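Local coordinates for protein condensin complex subunit 3 (Schizosaccharomyces pombe, PDB 5OQR) that serves as a regulatory subunit of condensin, the complex required to convert interphase chromatin into condensed, mitotic-like chromosomes, at residues P334-Y347 with Q373-S387. Sequence-based numbering, arbitrary orientation.
Sequences PEVVQLTYYIERQY and QDMVDEIGRRKLLKS
In this alpha-solenoid of HEAT repeats, K383 reaches across to the neighbouring helix and donates from NZ to a main-chain oxygen, V337 O, at 3.1 Å, although that carbonyl already accepts from Y341 N within its own helix. The two donors approach from opposite faces of the carbonyl plane, NZ tilted 32° from it. Lysine suits this place because its long aliphatic chain can lie along T340 and still carry an N-H donor at its end; here the chain is extended, and its methylenes run past T340 CB and CG2 before the ammonium group arrives.

Helix 378-387, in the sixth repeat, runs nearly parallel to helix 336-347, at 18° and with axes 8.7 Å apart, while helix 399-412 covers L384 from another side. The backbones come nearest at G380, whose CA lies 5.0 Å from V337 CA. With no side chain there, V336 CG2 lies over G380 CA at 3.4 Å, where a CB would otherwise sit; its other branch, CG1, meets the methyl CE of M375, in the poorly ordered residues before helix 378-387, whose unbranched thioether chain bends to bring that methyl there.

One turn on, T340 presents two different surfaces. Its methyl, CG2, packs on CB of S387, whose small side chain fits between the helices, whereas OG1 faces L384 CB. Threonine can bury that hydroxyl beside leucine because OG1, anti to the carbonyl carbon (chi1 -51°), turns back to donate to V336 O at 2.7 Å. Farther along the helices, a water donates to E344 OE2 at 3.1 Å and, weakly, to S387 O.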
ATOM      1  N   PRO A 334     -16.095   6.393  32.479  1.00 44.82           N
ATOM      2  CA  PRO A 334     -16.174   7.102  33.757  1.00 42.91           C
ATOM      3  C   PRO A 334     -16.215   8.610  33.579  1.00 42.01           C
ATOM      4  O   PRO A 334     -15.839   9.159  32.544  1.00 49.92           O
ATOM      5  CB  PRO A 334     -14.891   6.673  34.472  1.00 42.88           C
ATOM      6  CG  PRO A 334     -13.929   6.429  33.374  1.00 38.79           C
ATOM      7  CD  PRO A 334     -14.734   5.898  32.214  1.00 40.95           C
ATOM      8  N   GLU A 335     -16.687   9.272  34.629  1.00 43.96           N
ATOM      9  CA  GLU A 335     -16.637  10.719  34.693  1.00 44.61           C
ATOM     10  C   GLU A 335     -15.202  11.174  34.937  1.00 40.22           C
ATOM     11  O   GLU A 335     -14.354  10.418  35.417  1.00 42.69           O
ATOM     12  CB  GLU A 335     -17.557  11.233  35.801  1.00 60.15           C
ATOM     13  CG  GLU A 335     -18.993  10.725  35.704  1.00 63.94           C
ATOM     14  CD  GLU A 335     -19.918  11.715  35.031  1.00 86.81           C
ATOM     15  OE1 GLU A 335     -20.147  12.801  35.604  1.00104.62           O
ATOM     16  OE2 GLU A 335     -20.410  11.413  33.922  1.00 84.87           O
ATOM     17  N   VAL A 336     -14.932  12.434  34.595  1.00 35.76           N
ATOM     18  CA  VAL A 336     -13.572  12.952  34.711  1.00 41.24           C
ATOM     19  C   VAL A 336     -13.068  12.843  36.142  1.00 37.98           C
ATOM     20  O   VAL A 336     -11.866  12.654  36.371  1.00 40.65           O
ATOM     21  CB  VAL A 336     -13.513  14.406  34.205  1.00 45.77           C
ATOM     22  CG1 VAL A 336     -13.906  14.477  32.745  1.00 58.78           C
ATOM     23  CG2 VAL A 336     -14.410  15.280  35.036  1.00 62.95           C
ATOM     24  N   VAL A 337     -13.961  12.968  37.125  1.00 41.72           N
ATOM     25  CA  VAL A 337     -13.555  12.834  38.522  1.00 42.31           C
ATOM     26  C   VAL A 337     -12.940  11.462  38.761  1.00 39.17           C
ATOM     27  O   VAL A 337     -11.846  11.340  39.322  1.00 38.54           O
ATOM     28  CB  VAL A 337     -14.756  13.083  39.453  1.00 40.63           C
ATOM     29  CG1 VAL A 337     -14.369  12.847  40.910  1.00 51.25           C
ATOM     30  CG2 VAL A 337     -15.283  14.496  39.269  1.00 46.61           C
ATOM     31  N   GLN A 338     -13.640  10.408  38.341  1.00 39.89           N
ATOM     32  CA  GLN A 338     -13.098   9.061  38.471  1.00 38.35           C
ATOM     33  C   GLN A 338     -11.867   8.887  37.593  1.00 37.27           C
ATOM     34  O   GLN A 338     -10.903   8.222  37.989  1.00 32.73           O
ATOM     35  CB  GLN A 338     -14.160   8.028  38.099  1.00 39.21           C
ATOM     36  CG  GLN A 338     -15.523   8.231  38.745  1.00 43.14           C
ATOM     37  CD  GLN A 338     -16.628   7.541  37.970  1.00 58.32           C
ATOM     38  OE1 GLN A 338     -17.499   8.194  37.393  1.00 47.90           O
ATOM     39  NE2 GLN A 338     -16.594   6.216  37.942  1.00 64.96           N
ATOM     40  N   LEU A 339     -11.884   9.479  36.398  1.00 36.32           N
ATOM     41  CA  LEU A 339     -10.750   9.367  35.488  1.00 29.87           C
ATOM     42  C   LEU A 339      -9.503   9.989  36.097  1.00 29.55           C
ATOM     43  O   LEU A 339      -8.425   9.386  36.089  1.00 28.28           O
ATOM     44  CB  LEU A 339     -11.089  10.033  34.157  1.00 31.92           C
ATOM     45  CG  LEU A 339     -10.030   9.930  33.061  1.00 24.70           C
ATOM     46  CD1 LEU A 339      -9.970   8.520  32.505  1.00 28.85           C
ATOM     47  CD2 LEU A 339     -10.315  10.932  31.964  1.00 29.41           C
ATOM     48  N   THR A 340      -9.630  11.208  36.627  1.00 30.44           N
ATOM     49  CA  THR A 340      -8.512  11.833  37.326  1.00 34.12           C
ATOM     50  C   THR A 340      -7.991  10.921  38.428  1.00 31.10           C
ATOM     51  O   THR A 340      -6.778  10.794  38.622  1.00 27.55           O
ATOM     52  CB  THR A 340      -8.939  13.180  37.910  1.00 35.79           C
ATOM     53  OG1 THR A 340      -9.562  13.973  36.892  1.00 39.93           O
ATOM     54  CG2 THR A 340      -7.737  13.933  38.460  1.00 35.98           C
ATOM     55  N   TYR A 341      -8.898  10.270  39.153  1.00 31.57           N
ATOM     56  CA  TYR A 341      -8.493   9.338  40.196  1.00 34.03           C
ATOM     57  C   TYR A 341      -7.777   8.127  39.606  1.00 35.12           C
ATOM     58  O   TYR A 341      -6.730   7.712  40.116  1.00 33.06           O
ATOM     59  CB  TYR A 341      -9.723   8.919  41.004  1.00 41.50           C
ATOM     60  CG  TYR A 341      -9.494   7.804  41.994  1.00 33.68           C
ATOM     61  CD1 TYR A 341     -10.161   6.595  41.866  1.00 36.81           C
ATOM     62  CD2 TYR A 341      -8.622   7.959  43.061  1.00 35.14           C
ATOM     63  CE1 TYR A 341      -9.966   5.573  42.768  1.00 42.38           C
ATOM     64  CE2 TYR A 341      -8.418   6.941  43.969  1.00 40.18           C
ATOM     65  CZ  TYR A 341      -9.095   5.751  43.819  1.00 43.46           C
ATOM     66  OH  TYR A 341      -8.897   4.727  44.717  1.00 38.68           O
ATOM     67  N   TYR A 342      -8.316   7.557  38.525  1.00 34.21           N
ATOM     68  CA  TYR A 342      -7.686   6.390  37.911  1.00 33.45           C
ATOM     69  C   TYR A 342      -6.290   6.720  37.401  1.00 31.74           C
ATOM     70  O   TYR A 342      -5.370   5.903  37.514  1.00 30.89           O
ATOM     71  CB  TYR A 342      -8.550   5.863  36.767  1.00 34.50           C
ATOM     72  CG  TYR A 342      -9.943   5.443  37.170  1.00 41.85           C
ATOM     73  CD1 TYR A 342     -10.190   4.864  38.407  1.00 40.65           C
ATOM     74  CD2 TYR A 342     -11.015   5.627  36.309  1.00 37.34           C
ATOM     75  CE1 TYR A 342     -11.464   4.479  38.772  1.00 40.35           C
ATOM     76  CE2 TYR A 342     -12.288   5.249  36.665  1.00 44.29           C
ATOM     77  CZ  TYR A 342     -12.508   4.674  37.897  1.00 42.77           C
ATOM     78  OH  TYR A 342     -13.783   4.298  38.247  1.00 43.64           O
ATOM     79  N   ILE A 343      -6.117   7.907  36.822  1.00 31.16           N
ATOM     80  CA  ILE A 343      -4.798   8.324  36.359  1.00 26.35           C
ATOM     81  C   ILE A 343      -3.836   8.439  37.535  1.00 30.55           C
ATOM     82  O   ILE A 343      -2.674   8.026  37.448  1.00 31.34           O
ATOM     83  CB  ILE A 343      -4.904   9.647  35.577  1.00 20.18           C
ATOM     84  CG1 ILE A 343      -5.657   9.422  34.267  1.00 25.18           C
ATOM     85  CG2 ILE A 343      -3.519  10.236  35.300  1.00 22.91           C
ATOM     86  CD1 ILE A 343      -5.994  10.695  33.505  1.00 21.55           C
ATOM     87  N   GLU A 344      -4.302   8.996  38.654  1.00 31.64           N
ATOM     88  CA  GLU A 344      -3.402   9.251  39.773  1.00 30.61           C
ATOM     89  C   GLU A 344      -2.971   7.962  40.464  1.00 30.68           C
ATOM     90  O   GLU A 344      -1.830   7.866  40.926  1.00 31.33           O
ATOM     91  CB  GLU A 344      -4.053  10.214  40.761  1.00 30.01           C
ATOM     92  CG  GLU A 344      -4.206  11.613  40.186  1.00 36.35           C
ATOM     93  CD  GLU A 344      -3.984  12.706  41.203  1.00 47.25           C
ATOM     94  OE1 GLU A 344      -4.966  13.103  41.864  1.00 54.10           O
ATOM     95  OE2 GLU A 344      -2.829  13.167  41.342  1.00 55.83           O
ATOM     96  N   ARG A 345      -3.850   6.962  40.538  1.00 29.21           N
ATOM     97  CA  ARG A 345      -3.412   5.647  40.994  1.00 29.80           C
ATOM     98  C   ARG A 345      -2.281   5.123  40.124  1.00 32.30           C
ATOM     99  O   ARG A 345      -1.343   4.491  40.622  1.00 36.06           O
ATOM    100  CB  ARG A 345      -4.575   4.654  40.976  1.00 35.94           C
ATOM    101  CG  ARG A 345      -5.696   4.964  41.936  1.00 37.04           C
ATOM    102  CD  ARG A 345      -6.719   3.841  41.956  1.00 43.90           C
ATOM    103  NE  ARG A 345      -6.274   2.691  42.742  1.00 50.55           N
ATOM    104  CZ  ARG A 345      -5.851   1.533  42.241  1.00 50.45           C
ATOM    105  NH1 ARG A 345      -5.807   1.328  40.931  1.00 58.67           N
ATOM    106  NH2 ARG A 345      -5.475   0.563  43.064  1.00 50.91           N
ATOM    107  N   GLN A 346      -2.357   5.374  38.815  1.00 38.37           N
ATOM    108  CA  GLN A 346      -1.370   4.826  37.896  1.00 31.91           C
ATOM    109  C   GLN A 346      -0.022   5.519  38.037  1.00 32.36           C
ATOM    110  O   GLN A 346       1.018   4.896  37.799  1.00 34.28           O
ATOM    111  CB  GLN A 346      -1.889   4.937  36.461  1.00 32.24           C
ATOM    112  CG  GLN A 346      -1.393   3.845  35.531  1.00 32.93           C
ATOM    113  CD  GLN A 346      -1.834   2.458  35.959  1.00 32.05           C
ATOM    114  OE1 GLN A 346      -1.041   1.520  35.966  1.00 34.96           O
ATOM    115  NE2 GLN A 346      -3.103   2.321  36.314  1.00 30.88           N
ATOM    116  N   TYR A 347      -0.013   6.799  38.417  1.00 30.87           N
ATOM    117  CA  TYR A 347       1.248   7.477  38.705  1.00 26.44           C
ATOM    118  C   TYR A 347       2.070   6.704  39.725  1.00 30.71           C
ATOM    119  O   TYR A 347       3.299   6.631  39.620  1.00 35.44           O
ATOM    120  CB  TYR A 347       0.986   8.888  39.228  1.00 30.27           C
ATOM    121  CG  TYR A 347       0.441   9.867  38.222  1.00 26.62           C
ATOM    122  CD1 TYR A 347       0.831   9.829  36.891  1.00 36.52           C
ATOM    123  CD2 TYR A 347      -0.459  10.844  38.611  1.00 27.71           C
ATOM    124  CE1 TYR A 347       0.331  10.732  35.979  1.00 35.11           C
ATOM    125  CE2 TYR A 347      -0.964  11.744  37.715  1.00 34.53           C
ATOM    126  CZ  TYR A 347      -0.566  11.687  36.401  1.00 38.22           C
ATOM    127  OH  TYR A 347      -1.075  12.594  35.510  1.00 32.75           O
ATOM    128  N   GLN A 373     -13.324  13.751  25.981  1.00 47.58           N
ATOM    129  CA  GLN A 373     -14.486  14.245  26.707  1.00 63.32           C
ATOM    130  C   GLN A 373     -14.709  15.724  26.420  1.00 70.94           C
ATOM    131  O   GLN A 373     -13.759  16.498  26.297  1.00 74.92           O
ATOM    132  CB  GLN A 373     -14.304  14.050  28.212  1.00 56.54           C
ATOM    133  CG  GLN A 373     -13.764  12.696  28.645  1.00 53.46           C
ATOM    134  CD  GLN A 373     -14.731  11.560  28.381  1.00 71.67           C
ATOM    135  OE1 GLN A 373     -15.336  11.471  27.312  1.00 77.63           O
ATOM    136  NE2 GLN A 373     -14.888  10.683  29.366  1.00 79.97           N
ATOM    137  N   ASP A 374     -15.975  16.115  26.318  1.00 80.74           N
ATOM    138  CA  ASP A 374     -16.367  17.522  26.338  1.00 92.11           C
ATOM    139  C   ASP A 374     -16.997  17.746  27.709  1.00 90.70           C
ATOM    140  O   ASP A 374     -18.190  17.514  27.909  1.00 85.33           O
ATOM    141  CB  ASP A 374     -17.321  17.872  25.207  1.00 98.86           C
ATOM    142  CG  ASP A 374     -17.630  19.353  25.150  1.00107.47           C
ATOM    143  OD1 ASP A 374     -18.623  19.731  24.494  1.00120.15           O
ATOM    144  OD2 ASP A 374     -16.881  20.142  25.765  1.00104.24           O
ATOM    145  N   MET A 375     -16.174  18.190  28.657  1.00 91.44           N
ATOM    146  CA  MET A 375     -16.523  18.140  30.074  1.00104.75           C
ATOM    147  C   MET A 375     -17.197  19.444  30.473  1.00107.86           C
ATOM    148  O   MET A 375     -16.532  20.446  30.746  1.00106.65           O
ATOM    149  CB  MET A 375     -15.292  17.860  30.931  1.00109.61           C
ATOM    150  CG  MET A 375     -14.021  18.621  30.558  1.00109.38           C
ATOM    151  SD  MET A 375     -12.580  17.859  31.329  1.00124.58           S
ATOM    152  CE  MET A 375     -12.399  16.394  30.310  1.00 81.21           C
ATOM    153  N   VAL A 376     -18.531  19.426  30.499  1.00114.33           N
ATOM    154  CA  VAL A 376     -19.297  20.505  31.105  1.00108.46           C
ATOM    155  C   VAL A 376     -19.208  20.485  32.621  1.00104.12           C
ATOM    156  O   VAL A 376     -19.586  21.465  33.270  1.00110.57           O
ATOM    157  CB  VAL A 376     -20.775  20.426  30.671  1.00108.08           C
ATOM    158  CG1 VAL A 376     -20.889  20.529  29.159  1.00110.15           C
ATOM    159  CG2 VAL A 376     -21.419  19.132  31.171  1.00109.42           C
ATOM    160  N   ASP A 377     -18.722  19.387  33.197  1.00100.19           N
ATOM    161  CA  ASP A 377     -18.573  19.274  34.641  1.00 93.13           C
ATOM    162  C   ASP A 377     -17.441  20.169  35.124  1.00 84.59           C
ATOM    163  O   ASP A 377     -16.292  19.730  35.223  1.00 82.29           O
ATOM    164  CB  ASP A 377     -18.309  17.821  35.039  1.00 94.75           C
ATOM    165  CG  ASP A 377     -18.190  17.641  36.537  1.00 96.74           C
ATOM    166  OD1 ASP A 377     -18.731  18.483  37.282  1.00 98.41           O
ATOM    167  OD2 ASP A 377     -17.553  16.658  36.971  1.00 99.69           O
ATOM    168  N   GLU A 378     -17.758  21.435  35.405  1.00 85.68           N
ATOM    169  CA  GLU A 378     -16.758  22.351  35.938  1.00 89.56           C
ATOM    170  C   GLU A 378     -15.994  21.715  37.089  1.00 85.45           C
ATOM    171  O   GLU A 378     -14.762  21.796  37.148  1.00 84.03           O
ATOM    172  CB  GLU A 378     -17.434  23.646  36.394  1.00 98.18           C
ATOM    173  CG  GLU A 378     -17.904  24.532  35.248  1.00113.00           C
ATOM    174  CD  GLU A 378     -19.151  25.330  35.587  1.00120.73           C
ATOM    175  OE1 GLU A 378     -20.048  24.783  36.262  1.00116.91           O
ATOM    176  OE2 GLU A 378     -19.234  26.508  35.177  1.00116.18           O
ATOM    177  N   ILE A 379     -16.711  21.052  38.000  1.00 88.14           N
ATOM    178  CA  ILE A 379     -16.085  20.454  39.178  1.00 83.44           C
ATOM    179  C   ILE A 379     -14.944  19.541  38.756  1.00 76.98           C
ATOM    180  O   ILE A 379     -13.795  19.701  39.183  1.00 76.82           O
ATOM    181  CB  ILE A 379     -17.130  19.688  40.010  1.00 90.15           C
ATOM    182  CG1 ILE A 379     -18.153  20.655  40.617  1.00 98.65           C
ATOM    183  CG2 ILE A 379     -16.459  18.873  41.119  1.00 85.75           C
ATOM    184  CD1 ILE A 379     -19.398  20.884  39.767  1.00 92.83           C
ATOM    185  N   GLY A 380     -15.256  18.562  37.907  1.00 73.71           N
ATOM    186  CA  GLY A 380     -14.247  17.622  37.463  1.00 64.08           C
ATOM    187  C   GLY A 380     -13.218  18.245  36.544  1.00 58.91           C
ATOM    188  O   GLY A 380     -12.063  17.811  36.516  1.00 48.25           O
ATOM    189  N   ARG A 381     -13.615  19.266  35.781  1.00 66.61           N
ATOM    190  CA  ARG A 381     -12.648  20.019  34.990  1.00 58.54           C
ATOM    191  C   ARG A 381     -11.572  20.620  35.884  1.00 55.44           C
ATOM    192  O   ARG A 381     -10.375  20.519  35.594  1.00 48.31           O
ATOM    193  CB  ARG A 381     -13.365  21.115  34.198  1.00 65.47           C
ATOM    194  CG  ARG A 381     -12.434  22.062  33.455  1.00 65.06           C
ATOM    195  CD  ARG A 381     -13.202  23.157  32.742  1.00 70.06           C
ATOM    196  NE  ARG A 381     -12.374  24.349  32.550  1.00 78.97           N
ATOM    197  CZ  ARG A 381     -12.517  25.502  33.200  1.00 76.96           C
ATOM    198  NH1 ARG A 381     -11.694  26.509  32.939  1.00 82.72           N
ATOM    199  NH2 ARG A 381     -13.481  25.670  34.097  1.00 83.16           N
ATOM    200  N   ARG A 382     -11.987  21.248  36.985  1.00 63.69           N
ATOM    201  CA  ARG A 382     -11.031  21.863  37.899  1.00 57.52           C
ATOM    202  C   ARG A 382     -10.137  20.816  38.551  1.00 48.77           C
ATOM    203  O   ARG A 382      -8.940  21.051  38.754  1.00 40.06           O
ATOM    204  CB  ARG A 382     -11.781  22.667  38.961  1.00 74.99           C
ATOM    205  CG  ARG A 382     -12.599  23.816  38.394  1.00 86.60           C
ATOM    206  CD  ARG A 382     -13.966  23.923  39.060  1.00100.96           C
ATOM    207  NE  ARG A 382     -13.877  24.125  40.501  1.00106.24           N
ATOM    208  CZ  ARG A 382     -13.692  25.301  41.090  1.00106.28           C
ATOM    209  NH1 ARG A 382     -13.564  26.402  40.362  1.00106.11           N
ATOM    210  NH2 ARG A 382     -13.630  25.376  42.411  1.00102.52           N
ATOM    211  N   LYS A 383     -10.696  19.654  38.888  1.00 46.35           N
ATOM    212  CA  LYS A 383      -9.898  18.614  39.527  1.00 46.66           C
ATOM    213  C   LYS A 383      -8.793  18.131  38.598  1.00 45.67           C
ATOM    214  O   LYS A 383      -7.613  18.119  38.966  1.00 41.49           O
ATOM    215  CB  LYS A 383     -10.789  17.445  39.946  1.00 49.78           C
ATOM    216  CG  LYS A 383     -10.078  16.430  40.827  1.00 48.66           C
ATOM    217  CD  LYS A 383     -10.846  15.129  40.940  1.00 52.26           C
ATOM    218  CE  LYS A 383     -10.037  14.085  41.694  1.00 65.70           C
ATOM    219  NZ  LYS A 383     -10.755  12.789  41.826  1.00 61.76           N
ATOM    220  N   LEU A 384      -9.162  17.726  37.381  1.00 46.53           N
ATOM    221  CA  LEU A 384      -8.170  17.230  36.435  1.00 41.20           C
ATOM    222  C   LEU A 384      -7.114  18.286  36.140  1.00 37.67           C
ATOM    223  O   LEU A 384      -5.932  17.965  35.976  1.00 30.76           O
ATOM    224  CB  LEU A 384      -8.863  16.782  35.149  1.00 38.62           C
ATOM    225  CG  LEU A 384      -7.976  16.214  34.043  1.00 37.93           C
ATOM    226  CD1 LEU A 384      -7.119  15.064  34.549  1.00 35.60           C
ATOM    227  CD2 LEU A 384      -8.843  15.765  32.887  1.00 38.90           C
ATOM    228  N   LEU A 385      -7.520  19.554  36.070  1.00 37.73           N
ATOM    229  CA  LEU A 385      -6.556  20.625  35.850  1.00 33.55           C
ATOM    230  C   LEU A 385      -5.547  20.689  36.989  1.00 33.78           C
ATOM    231  O   LEU A 385      -4.340  20.821  36.761  1.00 33.14           O
ATOM    232  CB  LEU A 385      -7.291  21.956  35.701  1.00 39.90           C
ATOM    233  CG  LEU A 385      -6.415  23.184  35.460  1.00 41.95           C
ATOM    234  CD1 LEU A 385      -5.630  23.041  34.171  1.00 48.36           C
ATOM    235  CD2 LEU A 385      -7.270  24.434  35.427  1.00 60.04           C
ATOM    236  N   LYS A 386      -6.029  20.598  38.229  1.00 40.80           N
ATOM    237  CA  LYS A 386      -5.130  20.554  39.376  1.00 36.53           C
ATOM    238  C   LYS A 386      -4.172  19.377  39.272  1.00 40.50           C
ATOM    239  O   LYS A 386      -2.958  19.531  39.446  1.00 39.64           O
ATOM    240  CB  LYS A 386      -5.940  20.463  40.667  1.00 58.64           C
ATOM    241  CG  LYS A 386      -5.772  21.639  41.598  1.00 65.05           C
ATOM    242  CD  LYS A 386      -6.623  21.437  42.833  1.00 79.16           C
ATOM    243  CE  LYS A 386      -6.450  22.562  43.825  1.00 93.87           C
ATOM    244  NZ  LYS A 386      -7.632  22.656  44.722  1.00104.02           N
ATOM    245  N   SER A 387      -4.706  18.186  38.999  1.00 40.85           N
ATOM    246  CA  SER A 387      -3.863  17.001  38.880  1.00 38.98           C
ATOM    247  C   SER A 387      -2.788  17.199  37.820  1.00 36.90           C
ATOM    248  O   SER A 387      -1.606  16.929  38.058  1.00 34.52           O
ATOM    249  CB  SER A 387      -4.727  15.783  38.556  1.00 43.52           C
ATOM    250  OG  SER A 387      -3.940  14.610  38.464  1.00 49.51           O
TER
HETATM  251  O   HOH W   1      -0.412  14.750  40.363  1.00 44.54           O